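Local coordinates for catechol 1,2-dioxygenase (Acinetobacter sp., PDB 1DMH), which catalyses the iron(III)-dependent intradiol cleavage of catechol by O2 to cis,cis-muconate, the first step of the beta-ketoadipate pathway for catechol, at residues H132-G145 with P282-R294. Numbering follows the deposited sequence.
Sequences HTLILHGTIFDADG and PFAEMVFDLKLTR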
loop_
_atom_site.group_PDB
_atom_site.type_symbol
_atom_site.label_atom_id
_atom_site.label_comp_id
_atom_site.label_asym_id
_atom_site.label_seq_id
_atom_site.Cartn_x
_atom_site.Cartn_y
_atom_site.Cartn_z
ATOM N N HIS A 132 25.542 -27.755 0.624
ATOM C CA HIS A 132 26.448 -28.485 -0.258
ATOM C C HIS A 132 27.501 -27.455 -0.673
ATOM O O HIS A 132 27.162 -26.385 -1.172
ATOM C CB HIS A 132 25.691 -29.012 -1.474
ATOM C CG HIS A 132 26.540 -29.812 -2.409
ATOM N ND1 HIS A 132 27.255 -30.918 -2.002
ATOM C CD2 HIS A 132 26.801 -29.662 -3.731
ATOM C CE1 HIS A 132 27.922 -31.412 -3.030
ATOM N NE2 HIS A 132 27.666 -30.670 -4.092
ATOM N N THR A 133 28.772 -27.768 -0.448
ATOM C CA THR A 133 29.857 -26.847 -0.769
ATOM C C THR A 133 29.858 -26.390 -2.204
ATOM O O THR A 133 29.727 -27.196 -3.108
ATOM C CB THR A 133 31.228 -27.470 -0.467
ATOM O OG1 THR A 133 31.242 -27.919 0.885
ATOM C CG2 THR A 133 32.343 -26.435 -0.630
ATOM N N LEU A 134 30.037 -25.087 -2.397
ATOM C CA LEU A 134 30.061 -24.476 -3.724
ATOM C C LEU A 134 31.291 -23.580 -3.823
ATOM O O LEU A 134 31.508 -22.743 -2.944
ATOM C CB LEU A 134 28.822 -23.586 -3.917
ATOM C CG LEU A 134 28.299 -23.180 -5.299
ATOM C CD1 LEU A 134 27.855 -21.749 -5.204
ATOM C CD2 LEU A 134 29.282 -23.383 -6.389
ATOM N N ILE A 135 32.092 -23.763 -4.873
ATOM C CA ILE A 135 33.277 -22.915 -5.118
ATOM C C ILE A 135 32.798 -22.068 -6.310
ATOM O O ILE A 135 32.524 -22.612 -7.383
ATOM C CB ILE A 135 34.536 -23.747 -5.579
ATOM C CG1 ILE A 135 34.937 -24.744 -4.494
ATOM C CG2 ILE A 135 35.713 -22.828 -5.937
ATOM C CD1 ILE A 135 35.238 -24.114 -3.182
ATOM N N LEU A 136 32.671 -20.757 -6.127
ATOM C CA LEU A 136 32.187 -19.891 -7.203
ATOM C C LEU A 136 33.325 -18.925 -7.524
ATOM O O LEU A 136 33.859 -18.266 -6.645
ATOM C CB LEU A 136 30.977 -19.119 -6.710
ATOM C CG LEU A 136 29.918 -18.434 -7.589
ATOM C CD1 LEU A 136 29.532 -17.165 -6.847
ATOM C CD2 LEU A 136 30.369 -18.130 -8.994
ATOM N N HIS A 137 33.699 -18.846 -8.786
ATOM C CA HIS A 137 34.784 -17.958 -9.134
ATOM C C HIS A 137 34.640 -17.432 -10.554
ATOM O O HIS A 137 33.850 -17.936 -11.353
ATOM C CB HIS A 137 36.117 -18.699 -8.937
ATOM C CG HIS A 137 36.254 -19.940 -9.767
ATOM N ND1 HIS A 137 36.834 -19.939 -11.016
ATOM C CD2 HIS A 137 35.846 -21.214 -9.545
ATOM C CE1 HIS A 137 36.783 -21.158 -11.529
ATOM N NE2 HIS A 137 36.188 -21.950 -10.656
ATOM N N GLY A 138 35.395 -16.389 -10.854
ATOM C CA GLY A 138 35.331 -15.822 -12.175
ATOM C C GLY A 138 36.276 -14.660 -12.292
ATOM O O GLY A 138 37.049 -14.380 -11.380
ATOM N N THR A 139 36.205 -13.985 -13.429
ATOM C CA THR A 139 37.055 -12.839 -13.689
ATOM C C THR A 139 36.160 -11.651 -14.005
ATOM O O THR A 139 35.095 -11.817 -14.594
ATOM C CB THR A 139 37.974 -13.092 -14.923
ATOM O OG1 THR A 139 38.827 -14.220 -14.673
ATOM C CG2 THR A 139 38.827 -11.843 -15.225
ATOM N N ILE A 140 36.580 -10.459 -13.594
ATOM C CA ILE A 140 35.818 -9.263 -13.917
ATOM C C ILE A 140 36.569 -8.560 -15.057
ATOM O O ILE A 140 37.764 -8.320 -14.947
ATOM C CB ILE A 140 35.722 -8.297 -12.716
ATOM C CG1 ILE A 140 35.019 -8.992 -11.547
ATOM C CG2 ILE A 140 34.990 -7.007 -13.142
ATOM C CD1 ILE A 140 33.605 -9.493 -11.883
ATOM N N PHE A 141 35.874 -8.242 -16.145
ATOM C CA PHE A 141 36.484 -7.552 -17.283
ATOM C C PHE A 141 36.012 -6.112 -17.423
ATOM O O PHE A 141 34.827 -5.839 -17.231
ATOM C CB PHE A 141 36.165 -8.278 -18.580
ATOM C CG PHE A 141 36.730 -9.657 -18.654
ATOM C CD1 PHE A 141 38.063 -9.855 -19.007
ATOM C CD2 PHE A 141 35.938 -10.765 -18.390
ATOM C CE1 PHE A 141 38.600 -11.138 -19.103
ATOM C CE2 PHE A 141 36.465 -12.063 -18.486
ATOM C CZ PHE A 141 37.796 -12.243 -18.844
ATOM N N ASP A 142 36.928 -5.198 -17.760
ATOM C CA ASP A 142 36.549 -3.803 -17.955
ATOM C C ASP A 142 35.865 -3.650 -19.301
ATOM O O ASP A 142 35.686 -4.631 -20.041
ATOM C CB ASP A 142 37.749 -2.841 -17.871
ATOM C CG ASP A 142 38.809 -3.077 -18.956
ATOM O OD1 ASP A 142 38.509 -3.578 -20.060
ATOM O OD2 ASP A 142 39.965 -2.699 -18.703
ATOM N N ALA A 143 35.478 -2.424 -19.627
ATOM C CA ALA A 143 34.783 -2.196 -20.875
ATOM C C ALA A 143 35.593 -2.590 -22.116
ATOM O O ALA A 143 35.017 -2.761 -23.194
ATOM C CB ALA A 143 34.330 -0.745 -20.966
ATOM N N ASP A 144 36.911 -2.754 -21.977
ATOM C CA ASP A 144 37.740 -3.131 -23.127
ATOM C C ASP A 144 37.967 -4.633 -23.262
ATOM O O ASP A 144 38.573 -5.080 -24.233
ATOM C CB ASP A 144 39.109 -2.446 -23.072
ATOM C CG ASP A 144 39.001 -0.938 -23.104
ATOM O OD1 ASP A 144 38.231 -0.419 -23.934
ATOM O OD2 ASP A 144 39.695 -0.272 -22.310
ATOM N N GLY A 145 37.490 -5.410 -22.295
ATOM C CA GLY A 145 37.691 -6.846 -22.368
ATOM C C GLY A 145 38.961 -7.272 -21.648
ATOM O O GLY A 145 39.475 -8.378 -21.861
ATOM N N PRO A 282 32.887 -34.025 -1.608
ATOM C CA PRO A 282 32.337 -33.590 -2.894
ATOM C C PRO A 282 31.785 -32.158 -2.833
ATOM O O PRO A 282 31.242 -31.728 -1.806
ATOM C CB PRO A 282 31.267 -34.651 -3.181
ATOM C CG PRO A 282 30.903 -35.159 -1.782
ATOM C CD PRO A 282 32.292 -35.314 -1.223
ATOM N N PHE A 283 31.934 -31.424 -3.928
ATOM C CA PHE A 283 31.485 -30.038 -3.965
ATOM C C PHE A 283 31.041 -29.677 -5.379
ATOM O O PHE A 283 31.316 -30.415 -6.339
ATOM C CB PHE A 283 32.642 -29.116 -3.526
ATOM C CG PHE A 283 33.790 -29.078 -4.500
ATOM C CD1 PHE A 283 34.756 -30.079 -4.500
ATOM C CD2 PHE A 283 33.870 -28.082 -5.468
ATOM C CE1 PHE A 283 35.790 -30.097 -5.453
ATOM C CE2 PHE A 283 34.895 -28.085 -6.422
ATOM C CZ PHE A 283 35.859 -29.101 -6.413
ATOM N N ALA A 284 30.349 -28.544 -5.502
ATOM C CA ALA A 284 29.902 -28.054 -6.800
ATOM C C ALA A 284 30.796 -26.854 -7.194
ATOM O O ALA A 284 31.309 -26.119 -6.335
ATOM C CB ALA A 284 28.446 -27.625 -6.712
ATOM N N GLU A 285 31.006 -26.675 -8.493
ATOM C CA GLU A 285 31.793 -25.546 -8.975
ATOM C C GLU A 285 31.029 -24.775 -10.061
ATOM O O GLU A 285 30.437 -25.381 -10.971
ATOM C CB GLU A 285 33.146 -26.005 -9.536
ATOM C CG GLU A 285 33.961 -24.880 -10.174
ATOM C CD GLU A 285 35.272 -25.363 -10.755
ATOM O OE1 GLU A 285 35.281 -26.437 -11.396
ATOM O OE2 GLU A 285 36.297 -24.665 -10.600
ATOM N N MET A 286 31.031 -23.448 -9.941
ATOM C CA MET A 286 30.398 -22.554 -10.915
ATOM C C MET A 286 31.418 -21.476 -11.257
ATOM O O MET A 286 32.091 -20.943 -10.382
ATOM C CB MET A 286 29.141 -21.886 -10.354
ATOM C CG MET A 286 28.010 -22.849 -9.997
ATOM S SD MET A 286 26.547 -22.042 -9.280
ATOM C CE MET A 286 25.891 -21.245 -10.684
ATOM N N VAL A 287 31.559 -21.192 -12.544
ATOM C CA VAL A 287 32.472 -20.164 -13.011
ATOM C C VAL A 287 31.564 -19.104 -13.640
ATOM O O VAL A 287 30.672 -19.443 -14.407
ATOM C CB VAL A 287 33.429 -20.710 -14.110
ATOM C CG1 VAL A 287 34.403 -19.624 -14.555
ATOM C CG2 VAL A 287 34.175 -21.907 -13.592
ATOM N N PHE A 288 31.751 -17.837 -13.306
ATOM C CA PHE A 288 30.923 -16.809 -13.928
ATOM C C PHE A 288 31.732 -15.533 -14.025
ATOM O O PHE A 288 32.131 -14.970 -13.007
ATOM C CB PHE A 288 29.643 -16.538 -13.129
ATOM C CG PHE A 288 28.695 -15.596 -13.828
ATOM C CD1 PHE A 288 28.167 -15.923 -15.080
ATOM C CD2 PHE A 288 28.369 -14.362 -13.276
ATOM C CE1 PHE A 288 27.332 -15.033 -15.776
ATOM C CE2 PHE A 288 27.539 -13.473 -13.965
ATOM C CZ PHE A 288 27.024 -13.821 -15.221
ATOM N N ASP A 289 32.009 -15.111 -15.258
ATOM C CA ASP A 289 32.763 -13.877 -15.505
ATOM C C ASP A 289 31.766 -12.775 -15.780
ATOM O O ASP A 289 30.693 -13.022 -16.353
ATOM C CB ASP A 289 33.662 -13.968 -16.741
ATOM C CG ASP A 289 34.668 -15.079 -16.662
ATOM O OD1 ASP A 289 35.107 -15.433 -15.551
ATOM O OD2 ASP A 289 35.044 -15.573 -17.730
ATOM N N LEU A 290 32.130 -11.560 -15.387
ATOM C CA LEU A 290 31.275 -10.404 -15.614
ATOM C C LEU A 290 32.056 -9.341 -16.359
ATOM O O LEU A 290 33.227 -9.113 -16.069
ATOM C CB LEU A 290 30.770 -9.823 -14.293
ATOM C CG LEU A 290 29.911 -10.806 -13.499
ATOM C CD1 LEU A 290 30.851 -11.622 -12.638
ATOM C CD2 LEU A 290 28.874 -10.090 -12.622
ATOM N N LYS A 291 31.402 -8.704 -17.328
ATOM C CA LYS A 291 32.029 -7.642 -18.115
ATOM C C LYS A 291 31.246 -6.362 -17.845
ATOM O O LYS A 291 30.007 -6.340 -17.940
ATOM C CB LYS A 291 32.010 -7.981 -19.612
ATOM C CG LYS A 291 32.750 -6.945 -20.483
ATOM C CD LYS A 291 32.777 -7.394 -21.953
ATOM C CE LYS A 291 33.318 -6.322 -22.904
ATOM N NZ LYS A 291 34.731 -6.000 -22.619
ATOM N N LEU A 292 31.981 -5.309 -17.504
ATOM C CA LEU A 292 31.393 -4.014 -17.161
ATOM C C LEU A 292 31.305 -2.993 -18.312
ATOM O O LEU A 292 31.978 -3.122 -19.334
ATOM C CB LEU A 292 32.181 -3.401 -15.998
ATOM C CG LEU A 292 32.332 -4.173 -14.686
ATOM C CD1 LEU A 292 33.069 -3.288 -13.707
ATOM C CD2 LEU A 292 30.970 -4.557 -14.110
ATOM N N THR A 293 30.453 -1.988 -18.140
ATOM C CA THR A 293 30.313 -0.940 -19.139
ATOM C C THR A 293 30.864 0.370 -18.553
ATOM O O THR A 293 30.870 0.585 -17.329
ATOM C CB THR A 293 28.838 -0.748 -19.568
ATOM O OG1 THR A 293 28.044 -0.436 -18.421
ATOM C CG2 THR A 293 28.288 -2.017 -20.194
ATOM N N ARG A 294 31.348 1.230 -19.446
ATOM C CA ARG A 294 31.912 2.519 -19.067
ATOM C C ARG A 294 30.834 3.531 -18.706
ATOM O O ARG A 294 29.681 3.417 -19.145
ATOM C CB ARG A 294 32.724 3.121 -20.223
ATOM C CG ARG A 294 34.104 2.559 -20.458
ATOM C CD ARG A 294 34.886 3.554 -21.323
ATOM N NE ARG A 294 36.294 3.193 -21.464
ATOM C CZ ARG A 294 36.746 2.204 -22.234
ATOM N NH1 ARG A 294 35.893 1.465 -22.943
ATOM N NH2 ARG A 294 38.053 1.962 -22.309
HETATM O O HOH W 1 37.078 -17.082 -15.155
#
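His137 holds its ring between the backbone N and the carbonyl carbon (chi1 60°), and Glu285 reaches it with an extended chain, CG anti to its own N (chi1 175°). These torsions carry the two groups across one face of the sheet, where His137 NE2 donates to Glu285 OE2 at 2.7 Å. The oxygen lies near the ring plane; NE2 meets it on the anti side, well out of the carboxylate plane. Ring and carboxylate planes are 51° apart. Val287 CG2 also packs 3.4 Å from His137 CE1.

The backbones pair as parallel strands, with Ile135, His137 and Phe141 each bonding through both N and O. The ladder is interrupted at Gly138-Thr139 and Phe288-Asp289, without a change of register. There Asp289 OD1 replaces a backbone acceptor. It receives Thr139 N at 2.8 Å from above the carboxylate plane, and a water also donates to it. Asp289 CB meets the edge of the Phe141 ring at CE2, 3.8 Å away.

On the other face, Leu134 CD2 touches Met286 CG at 3.9 Å, and Ile140 lies alongside Leu290, CD1 to CD1 3.6 Å.

Lys291 NZ donates to Asp142 O at 3.1 Å, in the carbonyl plane. That oxygen also accepts from Gly145 N within the type I turn. Arg294 NH1 and NH2 both grip Asp144 OD1 end-on in a salt bridge.

Both strands are interior to the mixed sheet of the beta-sandwich catalytic domain. Strand 189-195 flanks 133-141, and strand 262-268 flanks 283-291. The leucine and methionine face packs on strands 220-230 and 237-243, the former carrying iron ligands His224 and His226.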